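Local coordinates for protein 433aa long hypothetical phosphoribosylglycinamide formyl transferase (Pyrococcus horikoshii, PDB 2DWC) that belongs to the ATP-grasp family, carries a PurT-type C-terminal region, and holds adenosine-5'-diphosphate in its pocket, at residues 226-231 with 335-340. Residues are numbered along the deposited sequence; the frame is centred on the assembly and turned at random.
Sequences VTTFPK and RLFPML
Arg335 reaches Thr228 with CG anti to the backbone N (chi1 -159°) and the chain extended from CG to NE. In Thr228, OG1 is anti to the carbonyl carbon and faces this chain. The two residues lie on neighbouring parallel strands of a large mixed sheet, to which the ATP-grasp domain contributes strand 225-238. The contact joins the short strand 334-337 to this long strand. Arg335 NH1 donates to Thr228 OG1 over 2.8 Å, with the hydroxyl tilted 23° from the guanidinium plane. His218 on strand 209-219 also hydrogen-bonds to this hydroxyl, and Ile326 O takes a second bond from Arg335 NH1. Val226 CG2 lies over one guanidinium face and is 4.0 Å from Arg335 CD.

The backbone ladder centres on Phe229, which pairs with Leu336. Phe229 N donates to Arg335 O (2.8 Å). Phe337 N donates to Phe229 O (2.9 Å), coming from well above the carbonyl plane. The short strand axes cross at 44°, and a water bridges the backbones at each end of the pairing. One water joins Thr227 O to Arg335 N. The other accepts from Lys231 N and donates to Phe337 O.

Phe229 and Leu336 share one face of the sheet, where Phe229 CB meets Leu336 CD2 at 3.9 Å. Helix 253-270 packs on both side chains. On the other face, the Phe337 ring meets the rings of His307 and Phe311. There Thr228 CG2 sits 3.8 Å from Phe337 CB, at the ring's edge and near its plane.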
loop_
_atom_site.group_PDB
_atom_site.type_symbol
_atom_site.label_atom_id
_atom_site.label_comp_id
_atom_site.label_asym_id
_atom_site.label_seq_id
_atom_site.Cartn_x
_atom_site.Cartn_y
_atom_site.Cartn_z
ATOM N N VAL B 226 -9.250 -13.054 20.395
ATOM C CA VAL B 226 -10.595 -13.044 19.804
ATOM C C VAL B 226 -10.498 -13.356 18.311
ATOM O O VAL B 226 -9.392 -13.388 17.744
ATOM C CB VAL B 226 -11.304 -11.664 19.982
ATOM C CG1 VAL B 226 -11.499 -11.379 21.441
ATOM C CG2 VAL B 226 -10.477 -10.553 19.366
ATOM N N THR B 227 -11.640 -13.601 17.666
ATOM C CA THR B 227 -11.629 -13.899 16.239
ATOM C C THR B 227 -12.570 -12.890 15.561
ATOM O O THR B 227 -13.715 -12.697 16.002
ATOM C CB THR B 227 -12.131 -15.340 15.997
ATOM O OG1 THR B 227 -11.410 -16.239 16.853
ATOM C CG2 THR B 227 -11.948 -15.737 14.509
ATOM N N THR B 228 -12.094 -12.273 14.482
ATOM C CA THR B 228 -12.845 -11.237 13.773
ATOM C C THR B 228 -13.111 -11.683 12.366
ATOM O O THR B 228 -12.276 -12.322 11.713
ATOM C CB THR B 228 -12.055 -9.898 13.841
ATOM O OG1 THR B 228 -11.937 -9.559 15.203
ATOM C CG2 THR B 228 -12.762 -8.757 13.096
ATOM N N PHE B 229 -14.317 -11.352 11.891
ATOM C CA PHE B 229 -14.772 -11.826 10.606
ATOM C C PHE B 229 -15.074 -10.832 9.522
ATOM O O PHE B 229 -16.060 -10.055 9.631
ATOM C CB PHE B 229 -16.051 -12.660 10.808
ATOM C CG PHE B 229 -15.839 -13.873 11.683
ATOM C CD1 PHE B 229 -15.923 -13.767 13.075
ATOM C CD2 PHE B 229 -15.481 -15.076 11.112
ATOM C CE1 PHE B 229 -15.646 -14.865 13.884
ATOM C CE2 PHE B 229 -15.195 -16.191 11.905
ATOM C CZ PHE B 229 -15.278 -16.081 13.298
ATOM N N PRO B 230 -14.249 -10.822 8.454
ATOM C CA PRO B 230 -14.504 -9.907 7.330
ATOM C C PRO B 230 -15.726 -10.454 6.569
ATOM O O PRO B 230 -16.161 -11.608 6.783
ATOM C CB PRO B 230 -13.256 -10.056 6.429
ATOM C CG PRO B 230 -12.165 -10.462 7.402
ATOM C CD PRO B 230 -12.901 -11.424 8.380
ATOM N N LYS B 231 -16.261 -9.670 5.637
ATOM C CA LYS B 231 -17.367 -10.186 4.842
ATOM C C LYS B 231 -16.849 -11.355 3.981
ATOM O O LYS B 231 -15.693 -11.357 3.535
ATOM C CB LYS B 231 -17.912 -9.075 3.931
ATOM C CG LYS B 231 -18.723 -8.050 4.664
ATOM C CD LYS B 231 -20.126 -8.672 4.878
ATOM C CE LYS B 231 -21.106 -7.701 5.452
ATOM N NZ LYS B 231 -22.475 -8.335 5.426
ATOM N N ARG B 335 -17.867 -10.653 16.109
ATOM C CA ARG B 335 -17.006 -9.487 15.992
ATOM C C ARG B 335 -16.681 -9.449 14.484
ATOM O O ARG B 335 -15.995 -10.331 13.955
ATOM C CB ARG B 335 -15.725 -9.671 16.820
ATOM C CG ARG B 335 -15.012 -8.360 17.179
ATOM C CD ARG B 335 -13.716 -8.636 17.962
ATOM N NE ARG B 335 -12.984 -7.451 18.463
ATOM C CZ ARG B 335 -12.112 -6.718 17.760
ATOM N NH1 ARG B 335 -11.843 -7.026 16.472
ATOM N NH2 ARG B 335 -11.472 -5.703 18.363
ATOM N N LEU B 336 -17.247 -8.456 13.790
ATOM C CA LEU B 336 -17.061 -8.343 12.358
ATOM C C LEU B 336 -16.043 -7.285 11.991
ATOM O O LEU B 336 -15.738 -6.388 12.769
ATOM C CB LEU B 336 -18.414 -8.000 11.661
ATOM C CG LEU B 336 -19.584 -8.969 11.943
ATOM C CD1 LEU B 336 -20.755 -8.596 11.037
ATOM C CD2 LEU B 336 -19.173 -10.409 11.682
ATOM N N PHE B 337 -15.509 -7.404 10.778
ATOM C CA PHE B 337 -14.567 -6.401 10.274
ATOM C C PHE B 337 -15.315 -5.723 9.103
ATOM O O PHE B 337 -15.543 -6.319 8.064
ATOM C CB PHE B 337 -13.278 -7.045 9.768
ATOM C CG PHE B 337 -12.215 -6.020 9.485
ATOM C CD1 PHE B 337 -11.505 -5.469 10.535
ATOM C CD2 PHE B 337 -12.069 -5.483 8.204
ATOM C CE1 PHE B 337 -10.669 -4.378 10.343
ATOM C CE2 PHE B 337 -11.235 -4.393 7.990
ATOM C CZ PHE B 337 -10.538 -3.834 9.051
ATOM N N PRO B 338 -15.652 -4.449 9.257
ATOM C CA PRO B 338 -16.391 -3.732 8.209
ATOM C C PRO B 338 -15.646 -3.545 6.896
ATOM O O PRO B 338 -14.492 -3.181 6.889
ATOM C CB PRO B 338 -16.698 -2.385 8.872
ATOM C CG PRO B 338 -16.640 -2.683 10.360
ATOM C CD PRO B 338 -15.433 -3.582 10.432
ATOM N N MET B 339 -16.338 -3.786 5.798
ATOM C CA MET B 339 -15.785 -3.619 4.456
ATOM C C MET B 339 -15.898 -2.110 4.105
ATOM O O MET B 339 -16.802 -1.428 4.599
ATOM C CB MET B 339 -16.645 -4.475 3.520
ATOM C CG MET B 339 -16.439 -4.324 2.054
ATOM S SD MET B 339 -17.551 -5.573 1.348
ATOM C CE MET B 339 -19.240 -4.670 1.463
ATOM N N LEU B 340 -14.983 -1.575 3.288
ATOM C CA LEU B 340 -15.053 -0.171 2.916
ATOM C C LEU B 340 -15.907 0.032 1.660
ATOM O O LEU B 340 -16.756 0.947 1.601
ATOM C CB LEU B 340 -13.636 0.391 2.695
ATOM C CG LEU B 340 -13.555 1.841 2.203
ATOM C CD1 LEU B 340 -14.146 2.789 3.243
ATOM C CD2 LEU B 340 -12.114 2.198 1.909
HETATM O O HOH W 1 -16.145 -13.362 16.875
HETATM O O HOH W 2 -14.984 -7.132 5.494
#